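RING finger protein unkempt homolog (Mus musculus, PDB 5ELH) binds specific RNA sequences through clustered CCCH zinc fingers, represses translation and helps establish and maintain the early morphology of cortical neurons in the embryo. Local coordinates at residues E88-H92 against N114-F120; L93-G99 against D126-Y132; E10-C16 against Y30-H36. All coordinates share one frame; numbering follows the deposited sequence.

Following the chain from the N terminus, contact 3 comes first. It joins the loop after helix 3-10 to residues 30-36 and closes the first zinc finger around its metal. Contacts 1 and 2 follow in series with it and involve the third zinc site of the chain, which includes Cys118. Contact 1 runs from helix 87-90 to residues 114-120. Contact 2 runs from residues 93-99 to residues 126-132. These two loops cross, because their segments alternate along the chain, and they touch through Lys97 and Tyr96. Contact 1 also touches contact 3, through Tyr91, His117 and Phe11. It thus lies between the other two, which do not meet.

Contact 1: E88-H92 against N114-F120; sequences ERRYH and NGLHCAF. With ZN (zinc ion), chain F.
Arg90 and Ala119 bring the two backbones closest, CA to CA 5.8 Å, where helix 87-90 ends against the turns that run from Asn114 to Cys118. The methyl of Ala119 touches both Arg90 and Tyr91. Its CB lies over one face of the Arg90 guanidinium, displaced toward the rim, and 3.6 Å from NH2 of Arg90. The same CB also sits over a face of the Tyr91 ring, a CH-pi contact 4.2 Å from the ring centroid. Arg90 bends at chi3 (50°), and its NH1 comes to the ring edge of Phe120, 3.6 Å from CE1. The guanidinium and that ring are turned 52° apart. Tyr91 stretches past Ala119, and its OH donates to His117 O, which lies at the edge of the tyrosine ring. The modelled separation is very short, so the exact length is doubtful. Residues 114-120 also belong to a CCCH metal site. Cys118 SG binds zinc at 2.4 Å and also accepts a fairly straight bond from Phe120 N (3.4 Å, 163°). Cys101, Cys111 and His122 complete the site. The imidazole of His117 is held from outside the contact, by Tyr7 OH and by Thr31 O of the first finger. No strand borders the contact. Helix 87-90 supplies one side of it, and helix 3-10 reaches the other through Tyr7.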
# COMPACT_ATOMS: atom_id res chain seq x y z
N GLU A 88 -14.72 -9.41 4.36
CA GLU A 88 -13.82 -10.32 3.66
C GLU A 88 -14.44 -10.74 2.32
O GLU A 88 -13.74 -10.86 1.32
CB GLU A 88 -13.44 -11.54 4.51
CG GLU A 88 -12.35 -11.22 5.53
CD GLU A 88 -11.63 -12.46 6.07
OE1 GLU A 88 -12.06 -13.60 5.79
OE2 GLU A 88 -10.60 -12.27 6.75
N ARG A 89 -15.75 -10.95 2.30
CA ARG A 89 -16.43 -11.35 1.07
C ARG A 89 -16.56 -10.16 0.12
O ARG A 89 -16.29 -10.28 -1.07
CB ARG A 89 -17.81 -11.91 1.40
CG ARG A 89 -18.68 -12.18 0.19
CD ARG A 89 -19.06 -13.62 0.01
NE ARG A 89 -20.49 -13.80 0.20
CZ ARG A 89 -21.26 -14.62 -0.50
NH1 ARG A 89 -20.74 -15.38 -1.46
NH2 ARG A 89 -22.56 -14.68 -0.25
N ARG A 90 -16.96 -9.02 0.66
CA ARG A 90 -17.27 -7.86 -0.15
C ARG A 90 -16.04 -7.26 -0.84
O ARG A 90 -16.16 -6.64 -1.90
CB ARG A 90 -17.99 -6.82 0.70
CG ARG A 90 -19.46 -7.16 0.96
CD ARG A 90 -20.10 -6.28 2.04
NE ARG A 90 -19.88 -4.85 1.84
CZ ARG A 90 -20.68 -4.04 1.14
NH1 ARG A 90 -21.76 -4.52 0.54
NH2 ARG A 90 -20.38 -2.75 1.02
N TYR A 91 -14.87 -7.43 -0.23
CA TYR A 91 -13.64 -6.88 -0.79
C TYR A 91 -12.73 -7.99 -1.32
O TYR A 91 -11.54 -7.79 -1.56
CB TYR A 91 -12.93 -6.00 0.24
CG TYR A 91 -13.81 -4.81 0.57
CD1 TYR A 91 -14.74 -4.88 1.59
CD2 TYR A 91 -13.75 -3.65 -0.19
CE1 TYR A 91 -15.56 -3.82 1.89
CE2 TYR A 91 -14.56 -2.59 0.09
CZ TYR A 91 -15.48 -2.67 1.13
OH TYR A 91 -16.31 -1.62 1.43
N HIS A 92 -13.33 -9.15 -1.55
CA HIS A 92 -12.63 -10.29 -2.13
C HIS A 92 -12.39 -10.07 -3.62
O HIS A 92 -13.20 -9.42 -4.31
CB HIS A 92 -13.47 -11.56 -1.92
CG HIS A 92 -12.69 -12.83 -1.96
ND1 HIS A 92 -12.14 -13.35 -3.11
CD2 HIS A 92 -12.40 -13.72 -0.97
CE1 HIS A 92 -11.52 -14.48 -2.83
NE2 HIS A 92 -11.67 -14.74 -1.55
N ASN A 114 -23.70 3.30 1.75
CA ASN A 114 -22.39 2.81 2.18
C ASN A 114 -21.27 3.82 1.99
O ASN A 114 -20.12 3.56 2.32
CB ASN A 114 -22.04 1.52 1.44
CG ASN A 114 -23.01 0.40 1.72
OD1 ASN A 114 -23.42 0.19 2.86
ND2 ASN A 114 -23.41 -0.32 0.67
N GLY A 115 -21.60 4.98 1.43
CA GLY A 115 -20.62 6.03 1.24
C GLY A 115 -19.56 5.65 0.22
O GLY A 115 -19.80 4.85 -0.68
N LEU A 116 -18.38 6.24 0.37
CA LEU A 116 -17.30 6.04 -0.60
C LEU A 116 -16.72 4.64 -0.57
O LEU A 116 -16.07 4.22 -1.54
CB LEU A 116 -16.17 7.06 -0.39
CG LEU A 116 -16.13 7.92 0.88
CD1 LEU A 116 -15.90 7.09 2.14
CD2 LEU A 116 -15.04 8.98 0.74
N HIS A 117 -16.94 3.90 0.51
CA HIS A 117 -16.34 2.58 0.65
C HIS A 117 -17.17 1.47 0.01
O HIS A 117 -16.76 0.31 0.04
CB HIS A 117 -16.08 2.24 2.12
CG HIS A 117 -15.11 3.16 2.79
ND1 HIS A 117 -14.05 3.74 2.12
CD2 HIS A 117 -15.04 3.62 4.06
CE1 HIS A 117 -13.37 4.50 2.95
NE2 HIS A 117 -13.95 4.45 4.13
N CYS A 118 -18.32 1.81 -0.56
CA CYS A 118 -19.24 0.81 -1.08
C CYS A 118 -18.52 -0.21 -1.96
O CYS A 118 -17.66 0.15 -2.77
CB CYS A 118 -20.36 1.46 -1.88
SG CYS A 118 -21.51 0.24 -2.53
N ALA A 119 -18.86 -1.48 -1.79
CA ALA A 119 -18.17 -2.58 -2.45
C ALA A 119 -18.81 -2.97 -3.78
O ALA A 119 -18.32 -3.86 -4.48
CB ALA A 119 -18.08 -3.80 -1.52
N PHE A 120 -19.91 -2.31 -4.13
CA PHE A 120 -20.54 -2.52 -5.43
C PHE A 120 -20.17 -1.37 -6.35
O PHE A 120 -19.78 -0.29 -5.89
CB PHE A 120 -22.07 -2.62 -5.29
CG PHE A 120 -22.54 -3.93 -4.70
CD1 PHE A 120 -22.53 -4.13 -3.33
CD2 PHE A 120 -23.00 -4.95 -5.52
CE1 PHE A 120 -22.96 -5.32 -2.78
CE2 PHE A 120 -23.44 -6.14 -4.98
CZ PHE A 120 -23.42 -6.33 -3.61
ZN ZN F . -23.41 1.44 -3.22

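Contact 2: L93-G99 against D126-Y132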
# COMPACT_ATOMS: atom_id res chain seq x y z
N LEU A 93 -11.27 -10.60 -4.11
CA LEU A 93 -10.92 -10.55 -5.54
C LEU A 93 -12.04 -11.08 -6.43
O LEU A 93 -12.24 -10.60 -7.55
CB LEU A 93 -9.63 -11.34 -5.79
CG LEU A 93 -8.35 -10.63 -5.35
CD1 LEU A 93 -7.19 -11.62 -5.22
CD2 LEU A 93 -8.00 -9.51 -6.32
N ARG A 94 -12.80 -12.04 -5.92
CA ARG A 94 -13.88 -12.67 -6.64
C ARG A 94 -15.07 -11.76 -6.87
O ARG A 94 -15.75 -11.86 -7.89
CB ARG A 94 -14.34 -13.91 -5.87
CG ARG A 94 -15.61 -14.56 -6.40
CD ARG A 94 -15.43 -15.06 -7.82
NE ARG A 94 -16.62 -15.75 -8.30
CZ ARG A 94 -17.64 -15.15 -8.91
NH1 ARG A 94 -17.63 -13.83 -9.11
NH2 ARG A 94 -18.67 -15.88 -9.31
N TYR A 95 -15.34 -10.88 -5.91
CA TYR A 95 -16.61 -10.15 -5.87
C TYR A 95 -16.53 -8.62 -5.87
O TYR A 95 -17.47 -7.97 -6.34
CB TYR A 95 -17.42 -10.60 -4.67
CG TYR A 95 -17.99 -11.99 -4.81
CD1 TYR A 95 -18.83 -12.30 -5.88
CD2 TYR A 95 -17.71 -12.98 -3.88
CE1 TYR A 95 -19.37 -13.54 -6.02
CE2 TYR A 95 -18.24 -14.25 -4.02
CZ TYR A 95 -19.07 -14.53 -5.09
OH TYR A 95 -19.62 -15.77 -5.25
N TYR A 96 -15.45 -8.05 -5.38
CA TYR A 96 -15.37 -6.59 -5.26
C TYR A 96 -15.66 -5.87 -6.58
O TYR A 96 -15.03 -6.15 -7.60
CB TYR A 96 -13.99 -6.18 -4.72
CG TYR A 96 -13.80 -4.69 -4.55
CD1 TYR A 96 -14.53 -3.97 -3.62
CD2 TYR A 96 -12.86 -4.02 -5.31
CE1 TYR A 96 -14.34 -2.61 -3.46
CE2 TYR A 96 -12.66 -2.66 -5.17
CZ TYR A 96 -13.40 -1.96 -4.24
OH TYR A 96 -13.19 -0.61 -4.10
N LYS A 97 -16.63 -4.97 -6.54
CA LYS A 97 -17.05 -4.16 -7.69
C LYS A 97 -17.37 -4.95 -8.96
O LYS A 97 -17.17 -4.45 -10.07
CB LYS A 97 -15.99 -3.11 -8.03
CG LYS A 97 -15.61 -2.19 -6.88
CD LYS A 97 -16.44 -0.96 -6.86
CE LYS A 97 -16.08 -0.09 -5.68
NZ LYS A 97 -16.99 1.07 -5.61
N THR A 98 -17.89 -6.17 -8.80
CA THR A 98 -18.23 -7.01 -9.96
C THR A 98 -19.69 -6.88 -10.37
O THR A 98 -20.08 -7.38 -11.43
CB THR A 98 -17.93 -8.50 -9.68
OG1 THR A 98 -18.70 -8.94 -8.56
CG2 THR A 98 -16.46 -8.68 -9.40
N GLY A 99 -20.50 -6.24 -9.54
CA GLY A 99 -21.90 -6.02 -9.83
C GLY A 99 -22.30 -4.58 -9.52
O GLY A 99 -21.56 -3.86 -8.85
N ASP A 126 -17.24 1.68 -13.31
CA ASP A 126 -16.67 1.34 -12.01
C ASP A 126 -16.61 -0.17 -11.82
O ASP A 126 -16.17 -0.64 -10.78
CB ASP A 126 -17.51 1.98 -10.90
CG ASP A 126 -16.81 1.99 -9.54
OD1 ASP A 126 -15.56 1.98 -9.48
OD2 ASP A 126 -17.53 2.01 -8.52
N LEU A 127 -17.04 -0.93 -12.83
CA LEU A 127 -17.02 -2.39 -12.73
C LEU A 127 -15.63 -2.95 -12.96
O LEU A 127 -14.83 -2.38 -13.69
CB LEU A 127 -17.96 -3.00 -13.77
CG LEU A 127 -19.46 -2.84 -13.52
CD1 LEU A 127 -20.24 -3.13 -14.79
CD2 LEU A 127 -19.90 -3.76 -12.39
N ARG A 128 -15.34 -4.07 -12.31
CA ARG A 128 -14.18 -4.87 -12.67
C ARG A 128 -14.66 -6.29 -12.93
O ARG A 128 -15.72 -6.69 -12.48
CB ARG A 128 -13.12 -4.87 -11.56
CG ARG A 128 -13.62 -5.30 -10.20
CD ARG A 128 -12.53 -5.17 -9.15
NE ARG A 128 -11.59 -6.28 -9.22
CZ ARG A 128 -11.76 -7.47 -8.65
NH1 ARG A 128 -12.86 -7.74 -7.96
NH2 ARG A 128 -10.84 -8.41 -8.79
N SER A 129 -13.86 -7.04 -13.69
CA SER A 129 -14.16 -8.43 -13.94
C SER A 129 -13.78 -9.20 -12.69
O SER A 129 -12.80 -8.85 -12.02
CB SER A 129 -13.37 -8.94 -15.13
OG SER A 129 -13.60 -8.13 -16.27
N PRO A 130 -14.56 -10.23 -12.35
CA PRO A 130 -14.11 -11.05 -11.23
C PRO A 130 -12.77 -11.74 -11.48
O PRO A 130 -12.34 -11.87 -12.63
CB PRO A 130 -15.24 -12.08 -11.07
CG PRO A 130 -16.12 -11.92 -12.24
CD PRO A 130 -15.92 -10.57 -12.79
N VAL A 131 -12.10 -12.12 -10.40
CA VAL A 131 -11.01 -13.08 -10.45
C VAL A 131 -11.60 -14.38 -9.92
O VAL A 131 -12.22 -14.39 -8.86
CB VAL A 131 -9.82 -12.66 -9.56
CG1 VAL A 131 -8.81 -13.81 -9.38
CG2 VAL A 131 -9.13 -11.44 -10.14
N TYR A 132 -11.41 -15.48 -10.64
CA TYR A 132 -12.01 -16.74 -10.28
C TYR A 132 -10.95 -17.73 -9.80
O TYR A 132 -9.84 -17.76 -10.34
CB TYR A 132 -12.71 -17.35 -11.50
CG TYR A 132 -13.92 -16.59 -12.02
CD1 TYR A 132 -15.16 -16.75 -11.43
CD2 TYR A 132 -13.82 -15.77 -13.14
CE1 TYR A 132 -16.28 -16.09 -11.92
CE2 TYR A 132 -14.94 -15.11 -13.64
CZ TYR A 132 -16.16 -15.28 -13.03
OH TYR A 132 -17.27 -14.62 -13.50
O HOH W 1 -14.75 3.19 -6.90
O HOH W 2 -18.06 -7.87 -13.43
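Leu93 O and Arg128 join the two arms that enter and leave a CCCH zinc finger, extended or turning, with no regular strand. The tight part centres on the guanidinium. NH1 and NH2 of Arg128 both point at Leu93 O, with NH2 at 2.9 Å in the carbonyl plane on a lone pair and NH1 well above that plane. Val131 N gives the same oxygen a third bond. NH1 also reaches Tyr96 O at 2.7 Å, almost straight (167°) and on a lone pair. CG lies between backbone N and carbonyl carbon (chi1 55°), and the bend at chi3 (-79°) turns the guanidinium edge to both carbonyls. A methionine in its place would probably leave Tyr96 O without this partner, and Leu93 O with Val131 N alone across the contact. Beside it, CE1 of Tyr132 lies 3.4 Å over CZ of Arg94, which pairs with Glu136. The Asp126 end is more hydrated. Arg128 N donates to Lys97 O (2.9 Å). Lys97 NZ meets Asp126 OD2 in a 3.1 Å salt bridge and also serves Cys118 O and Phe120 O. A water donates to Asp126 OD1. Mid-contact, a second water bridges Thr98 O (2.9 Å) and Arg128 O (2.8 Å).

Contact 3: E10-C16 against Y30-H36; sequences EFRTEQC and YTCFHWH. With ZN (zinc ion), chain D.
The Arg12 guanidinium lies between two rings, CE2 of Tyr30 over the centre of one face, 3.2 Å above the plane, and CZ of its neighbour Phe11 over the other. The guanidinium and the tyrosine ring are only 22° apart in tilt. At its edge, Arg12 NE donates a nearly straight bond (169°) to Cys32 O, 3.0 Å away and in the guanidinium plane. A bend at chi2 (-85°) turns the arginine chain into this slot. Tyr30 goes further: its CE1 lies over the centre of the His36 ring, and its OH donates to His34 O. Phe11 also points its ring edge at one face of Phe33, an edge-to-face pair with centroids 5.2 Å apart. The edge of Phe33 receives CB of Glu10. Gln15 lies along the Trp35 indole, its CB over the six-membered ring at 3.7 Å from the centroid. Glu14 O lies over the same indole near CD1.

Backbone bonds hold the two segments together: Arg12 N to Phe33 O, Trp35 N to Glu14 O and Cys16 N to Trp35 O. Gln15 and Trp35 form a single beta bridge. A water links Glu10 O, Glu14 N and His34 ND1.

At the far end the zinc is bound by Cys16 SG at 2.3 Å, Cys32 SG at 2.4 Å and His36 NE2 at 2.0 Å; Cys24 is the fourth ligand. His34 N donates to Cys32 SG. Three sulfurs and one imidazole make this the CCCH pattern. The N-H bond to Cys32 SG would probably ease the negative charge gathered on the sulfurs. With little regular structure present, metal, aromatic packing and backbone bonds together probably set the finger's shape.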
# COMPACT_ATOMS: atom_id res chain seq x y z
N GLU A 10 -5.68 -3.17 0.79
CA GLU A 10 -5.47 -2.43 2.03
C GLU A 10 -6.70 -2.24 2.92
O GLU A 10 -6.55 -2.12 4.14
CB GLU A 10 -4.85 -1.06 1.72
CG GLU A 10 -3.73 -1.12 0.69
CD GLU A 10 -2.55 -0.23 1.05
OE1 GLU A 10 -2.77 0.93 1.46
OE2 GLU A 10 -1.40 -0.69 0.90
N PHE A 11 -7.90 -2.18 2.33
CA PHE A 11 -9.09 -1.83 3.11
C PHE A 11 -9.28 -2.68 4.36
O PHE A 11 -9.42 -3.90 4.29
CB PHE A 11 -10.37 -1.86 2.26
CG PHE A 11 -11.57 -1.24 2.95
CD1 PHE A 11 -11.59 0.11 3.24
CD2 PHE A 11 -12.67 -2.02 3.29
CE1 PHE A 11 -12.69 0.68 3.87
CE2 PHE A 11 -13.77 -1.46 3.91
CZ PHE A 11 -13.78 -0.11 4.20
N ARG A 12 -9.24 -2.01 5.51
CA ARG A 12 -9.49 -2.62 6.81
C ARG A 12 -8.56 -3.78 7.12
O ARG A 12 -8.93 -4.70 7.87
CB ARG A 12 -10.94 -3.09 6.90
CG ARG A 12 -11.95 -1.98 6.73
CD ARG A 12 -12.22 -1.25 8.01
NE ARG A 12 -13.24 -0.23 7.82
CZ ARG A 12 -14.53 -0.48 7.67
NH1 ARG A 12 -15.00 -1.73 7.68
NH2 ARG A 12 -15.37 0.52 7.50
N THR A 13 -7.36 -3.74 6.56
CA THR A 13 -6.36 -4.79 6.79
C THR A 13 -5.40 -4.46 7.93
O THR A 13 -4.78 -5.35 8.49
CB THR A 13 -5.52 -5.04 5.53
OG1 THR A 13 -4.90 -3.81 5.11
CG2 THR A 13 -6.37 -5.61 4.43
N GLU A 14 -5.27 -3.18 8.25
CA GLU A 14 -4.33 -2.72 9.28
C GLU A 14 -5.05 -1.90 10.34
O GLU A 14 -6.08 -1.28 10.06
CB GLU A 14 -3.23 -1.86 8.66
CG GLU A 14 -2.37 -2.57 7.62
CD GLU A 14 -1.46 -3.62 8.21
OE1 GLU A 14 -1.13 -3.52 9.41
OE2 GLU A 14 -1.08 -4.55 7.46
N GLN A 15 -4.48 -1.88 11.54
CA GLN A 15 -5.09 -1.15 12.64
C GLN A 15 -4.90 0.35 12.48
O GLN A 15 -3.83 0.82 12.08
CB GLN A 15 -4.48 -1.59 13.98
CG GLN A 15 -5.22 -1.02 15.17
CD GLN A 15 -4.61 -1.43 16.50
OE1 GLN A 15 -3.40 -1.65 16.60
NE2 GLN A 15 -5.44 -1.53 17.52
N CYS A 16 -5.93 1.10 12.84
CA CYS A 16 -5.88 2.56 12.80
C CYS A 16 -5.00 3.09 13.94
O CYS A 16 -5.35 2.93 15.11
CB CYS A 16 -7.29 3.13 12.93
SG CYS A 16 -7.39 4.95 12.91
N TYR A 30 -18.52 5.38 11.19
CA TYR A 30 -17.28 4.65 10.97
C TYR A 30 -16.90 4.65 9.50
O TYR A 30 -17.26 3.73 8.77
CB TYR A 30 -17.43 3.23 11.50
CG TYR A 30 -16.21 2.35 11.35
CD1 TYR A 30 -14.94 2.82 11.68
CD2 TYR A 30 -16.32 1.04 10.89
CE1 TYR A 30 -13.82 2.01 11.54
CE2 TYR A 30 -15.22 0.23 10.74
CZ TYR A 30 -13.98 0.72 11.07
OH TYR A 30 -12.88 -0.11 10.92
N THR A 31 -16.20 5.69 9.05
CA THR A 31 -15.78 5.80 7.66
C THR A 31 -14.29 5.52 7.49
O THR A 31 -13.72 5.82 6.44
CB THR A 31 -16.02 7.22 7.11
OG1 THR A 31 -15.16 8.14 7.79
CG2 THR A 31 -17.47 7.63 7.28
N CYS A 32 -13.66 4.98 8.53
CA CYS A 32 -12.21 4.83 8.50
C CYS A 32 -11.81 3.71 7.55
O CYS A 32 -12.50 2.70 7.41
CB CYS A 32 -11.63 4.56 9.89
SG CYS A 32 -9.82 4.76 9.94
N PHE A 33 -10.66 3.90 6.93
CA PHE A 33 -10.11 2.93 6.01
C PHE A 33 -9.45 1.76 6.75
O PHE A 33 -9.22 0.69 6.18
CB PHE A 33 -9.08 3.61 5.12
CG PHE A 33 -8.72 2.83 3.91
CD1 PHE A 33 -9.53 2.86 2.79
CD2 PHE A 33 -7.58 2.05 3.89
CE1 PHE A 33 -9.21 2.12 1.67
CE2 PHE A 33 -7.25 1.32 2.77
CZ PHE A 33 -8.07 1.35 1.66
N HIS A 34 -9.17 1.97 8.03
CA HIS A 34 -8.43 1.00 8.84
C HIS A 34 -9.35 0.38 9.87
O HIS A 34 -10.42 0.92 10.14
CB HIS A 34 -7.27 1.72 9.51
CG HIS A 34 -6.38 2.43 8.55
ND1 HIS A 34 -5.62 1.76 7.61
CD2 HIS A 34 -6.14 3.75 8.36
CE1 HIS A 34 -4.95 2.64 6.89
NE2 HIS A 34 -5.24 3.85 7.32
N TRP A 35 -8.98 -0.77 10.43
CA TRP A 35 -9.83 -1.38 11.44
C TRP A 35 -9.59 -0.74 12.81
O TRP A 35 -8.48 -0.30 13.13
CB TRP A 35 -9.72 -2.91 11.49
CG TRP A 35 -8.41 -3.54 11.85
CD1 TRP A 35 -7.49 -4.05 10.99
CD2 TRP A 35 -7.90 -3.77 13.17
NE1 TRP A 35 -6.43 -4.58 11.69
CE2 TRP A 35 -6.66 -4.41 13.03
CE3 TRP A 35 -8.37 -3.47 14.46
CZ2 TRP A 35 -5.87 -4.77 14.13
CZ3 TRP A 35 -7.59 -3.83 15.55
CH2 TRP A 35 -6.36 -4.47 15.37
N HIS A 36 -10.66 -0.67 13.58
CA HIS A 36 -10.61 -0.12 14.93
C HIS A 36 -10.70 -1.26 15.95
O HIS A 36 -9.99 -1.28 16.94
CB HIS A 36 -11.73 0.91 15.12
CG HIS A 36 -11.52 2.20 14.38
ND1 HIS A 36 -12.38 3.27 14.51
CD2 HIS A 36 -10.56 2.59 13.51
CE1 HIS A 36 -11.96 4.27 13.76
NE2 HIS A 36 -10.85 3.89 13.14
ZN ZN D . -9.58 5.21 12.25
O HOH W 3 -5.84 -0.81 6.47